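Local coordinates for protein sulfate adenylyltransferase (Allochromatium vinosum, PDB 4DNX) that catalyses the reaction of sulfate with ATP to give adenosine 5'-phosphosulfate and diphosphate, the activating step of sulfate metabolism, at residues F79-L84 with G273-V278. Sequence-based numbering, arbitrary orientation.
Sequences FPVPLL and GPREAV
Arg275 sets out from the first turn of helix 274-287 with CG trans to its own backbone N (chi1 -173°), then bends at chi2 and chi3, which folds the chain round the carbonyl of Pro80 and brings the guanidinium to it. NH1 gives its N-H to Pro80 O at 2.9 Å in a nearly straight bond (163° at the hydrogen). The oxygen lies at the edge of the guanidinium and almost in its plane, while the donor stands somewhat tilted from the carbonyl plane. The bend also brings CD of Arg275 to 3.2 Å from Pro80 O, so that the same oxygen meets both the aliphatic and the charged part of the side chain. Nearer the backbone of the arginine, CG rests against CG1 of Val81 at 3.8 Å, the two side chains running past each other in opposite directions. One helical turn further on, Val278 holds CG1 anti to the backbone N (chi1 -179°) and sets this methyl 3.7 Å from CB of Pro80; the pyrrolidine CG lies close by, 4.0 Å from the same methyl. Pro80 also touches Leu279 and Tyr282 of the same helix, which enlarges the apolar patch. The guanidinium reaches beyond the contact to helix 61-70, where NH2 donates to Ala68 O and NH1 makes a second, weak bond to Ser67 O. The contact therefore joins a loop of the N-terminal PUA-like region to the start of a helix in the ATP-sulfurylase region, which carries the Rossmann-like parallel sheet. Because all four touching residues are buried, the arginine probably carries its positive charge inside the protein, stabilised by the dipoles of backbone carbonyls, with hydrocarbon packed against the base of its chain.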
ATOM      1  N   PHE A  79      27.752   2.219  -2.830  1.00 17.77           N
ATOM      2  CA  PHE A  79      26.590   2.001  -3.688  1.00 17.23           C
ATOM      3  C   PHE A  79      26.966   1.207  -4.956  1.00 17.32           C
ATOM      4  O   PHE A  79      27.863   1.602  -5.696  1.00 18.37           O
ATOM      5  CB  PHE A  79      25.854   3.293  -4.026  1.00 16.68           C
ATOM      6  CG  PHE A  79      24.452   3.038  -4.516  1.00 16.11           C
ATOM      7  CD1 PHE A  79      23.397   2.807  -3.602  1.00 13.82           C
ATOM      8  CD2 PHE A  79      24.193   2.889  -5.894  1.00 15.20           C
ATOM      9  CE1 PHE A  79      22.127   2.513  -4.025  1.00 14.80           C
ATOM     10  CE2 PHE A  79      22.902   2.577  -6.348  1.00 14.23           C
ATOM     11  CZ  PHE A  79      21.835   2.404  -5.403  1.00 14.38           C
ATOM     12  N   PRO A  80      26.301   0.073  -5.196  1.00 18.28           N
ATOM     13  CA  PRO A  80      26.838  -0.903  -6.143  1.00 19.29           C
ATOM     14  C   PRO A  80      26.651  -0.690  -7.629  1.00 18.13           C
ATOM     15  O   PRO A  80      27.359  -1.344  -8.386  1.00 19.94           O
ATOM     16  CB  PRO A  80      26.171  -2.230  -5.721  1.00 21.72           C
ATOM     17  CG  PRO A  80      24.976  -1.870  -5.004  1.00 19.48           C
ATOM     18  CD  PRO A  80      25.152  -0.467  -4.431  1.00 19.84           C
ATOM     19  N   VAL A  81      25.718   0.147  -8.060  1.00 16.48           N
ATOM     20  CA  VAL A  81      25.548   0.440  -9.503  1.00 17.41           C
ATOM     21  C   VAL A  81      25.330   1.933  -9.747  1.00 16.98           C
ATOM     22  O   VAL A  81      24.813   2.642  -8.907  1.00 18.58           O
ATOM     23  CB  VAL A  81      24.353  -0.359 -10.148  1.00 18.43           C
ATOM     24  CG1 VAL A  81      24.540  -1.874  -9.934  1.00 19.50           C
ATOM     25  CG2 VAL A  81      23.016   0.143  -9.613  1.00 19.76           C
ATOM     26  N   PRO A  82      25.687   2.418 -10.928  1.00 16.62           N
ATOM     27  CA  PRO A  82      25.472   3.825 -11.206  1.00 17.14           C
ATOM     28  C   PRO A  82      23.983   4.085 -11.237  1.00 17.63           C
ATOM     29  O   PRO A  82      23.236   3.200 -11.627  1.00 17.86           O
ATOM     30  CB  PRO A  82      26.057   4.025 -12.620  1.00 17.56           C
ATOM     31  CG  PRO A  82      26.773   2.798 -13.002  1.00 18.94           C
ATOM     32  CD  PRO A  82      26.516   1.735 -11.936  1.00 17.86           C
ATOM     33  N   LEU A  83      23.552   5.269 -10.788  1.00 16.06           N
ATOM     34  CA  LEU A  83      22.176   5.696 -10.949  1.00 15.62           C
ATOM     35  C   LEU A  83      22.199   6.891 -11.870  1.00 16.21           C
ATOM     36  O   LEU A  83      22.466   8.008 -11.426  1.00 16.68           O
ATOM     37  CB  LEU A  83      21.576   6.145  -9.613  1.00 16.69           C
ATOM     38  CG  LEU A  83      21.265   5.081  -8.565  1.00 18.41           C
ATOM     39  CD1 LEU A  83      20.533   5.784  -7.373  1.00 17.92           C
ATOM     40  CD2 LEU A  83      20.432   3.918  -9.135  1.00 16.94           C
ATOM     41  N   LEU A  84      21.943   6.653 -13.153  1.00 16.02           N
ATOM     42  CA  LEU A  84      22.092   7.717 -14.150  1.00 15.20           C
ATOM     43  C   LEU A  84      20.749   8.132 -14.739  1.00 15.53           C
ATOM     44  O   LEU A  84      19.793   7.334 -14.851  1.00 15.00           O
ATOM     45  CB  LEU A  84      23.028   7.254 -15.272  1.00 17.04           C
ATOM     46  CG  LEU A  84      24.530   7.221 -14.929  1.00 18.67           C
ATOM     47  CD1 LEU A  84      25.283   6.436 -15.964  1.00 21.11           C
ATOM     48  CD2 LEU A  84      25.098   8.672 -14.855  1.00 19.50           C
ATOM     49  N   GLY A 273      23.574 -10.186 -13.070  1.00 16.70           N
ATOM     50  CA  GLY A 273      24.134 -11.324 -12.304  1.00 16.89           C
ATOM     51  C   GLY A 273      24.744 -10.878 -10.989  1.00 16.47           C
ATOM     52  O   GLY A 273      24.057 -10.193 -10.200  1.00 15.63           O
ATOM     53  N   PRO A 274      26.004 -11.247 -10.748  1.00 18.50           N
ATOM     54  CA  PRO A 274      26.652 -10.949  -9.465  1.00 19.39           C
ATOM     55  C   PRO A 274      26.585  -9.469  -9.086  1.00 18.29           C
ATOM     56  O   PRO A 274      26.310  -9.133  -7.920  1.00 17.23           O
ATOM     57  CB  PRO A 274      28.089 -11.394  -9.659  1.00 21.41           C
ATOM     58  CG  PRO A 274      28.068 -12.384 -10.809  1.00 22.49           C
ATOM     59  CD  PRO A 274      26.841 -12.099 -11.627  1.00 20.57           C
ATOM     60  N   ARG A 275      26.837  -8.556 -10.027  1.00 17.28           N
ATOM     61  CA  ARG A 275      26.661  -7.143  -9.638  1.00 17.68           C
ATOM     62  C   ARG A 275      25.228  -6.746  -9.186  1.00 16.36           C
ATOM     63  O   ARG A 275      25.061  -5.926  -8.261  1.00 15.63           O
ATOM     64  CB  ARG A 275      27.139  -6.194 -10.719  1.00 18.11           C
ATOM     65  CG  ARG A 275      27.109  -4.713 -10.257  1.00 21.24           C
ATOM     66  CD  ARG A 275      28.171  -4.397  -9.129  1.00 23.36           C
ATOM     67  NE  ARG A 275      29.511  -4.449  -9.664  1.00 21.79           N
ATOM     68  CZ  ARG A 275      30.203  -3.371 -10.061  1.00 21.17           C
ATOM     69  NH1 ARG A 275      29.720  -2.152  -9.888  1.00 18.80           N
ATOM     70  NH2 ARG A 275      31.388  -3.522 -10.595  1.00 22.40           N
ATOM     71  N   GLU A 276      24.207  -7.321  -9.820  1.00 16.09           N
ATOM     72  CA  GLU A 276      22.843  -7.017  -9.474  1.00 14.81           C
ATOM     73  C   GLU A 276      22.490  -7.660  -8.129  1.00 14.50           C
ATOM     74  O   GLU A 276      21.698  -7.098  -7.374  1.00 14.93           O
ATOM     75  CB  GLU A 276      21.888  -7.474 -10.577  1.00 15.90           C
ATOM     76  CG  GLU A 276      20.469  -7.033 -10.358  1.00 15.94           C
ATOM     77  CD  GLU A 276      19.636  -7.093 -11.619  1.00 16.36           C
ATOM     78  OE1 GLU A 276      20.049  -7.862 -12.513  1.00 17.08           O
ATOM     79  OE2 GLU A 276      18.594  -6.386 -11.689  1.00 18.00           O
ATOM     80  N   ALA A 277      23.121  -8.813  -7.826  1.00 14.14           N
ATOM     81  CA  ALA A 277      22.898  -9.480  -6.539  1.00 13.99           C
ATOM     82  C   ALA A 277      23.339  -8.563  -5.387  1.00 13.64           C
ATOM     83  O   ALA A 277      22.686  -8.531  -4.333  1.00 13.54           O
ATOM     84  CB  ALA A 277      23.630 -10.851  -6.483  1.00 14.19           C
ATOM     85  N   VAL A 278      24.428  -7.807  -5.575  1.00 14.22           N
ATOM     86  CA  VAL A 278      24.849  -6.860  -4.541  1.00 13.62           C
ATOM     87  C   VAL A 278      23.810  -5.731  -4.364  1.00 13.44           C
ATOM     88  O   VAL A 278      23.513  -5.302  -3.213  1.00 13.98           O
ATOM     89  CB  VAL A 278      26.256  -6.276  -4.840  1.00 14.11           C
ATOM     90  CG1 VAL A 278      26.664  -5.310  -3.736  1.00 14.21           C
ATOM     91  CG2 VAL A 278      27.262  -7.461  -4.953  1.00 15.03           C
TER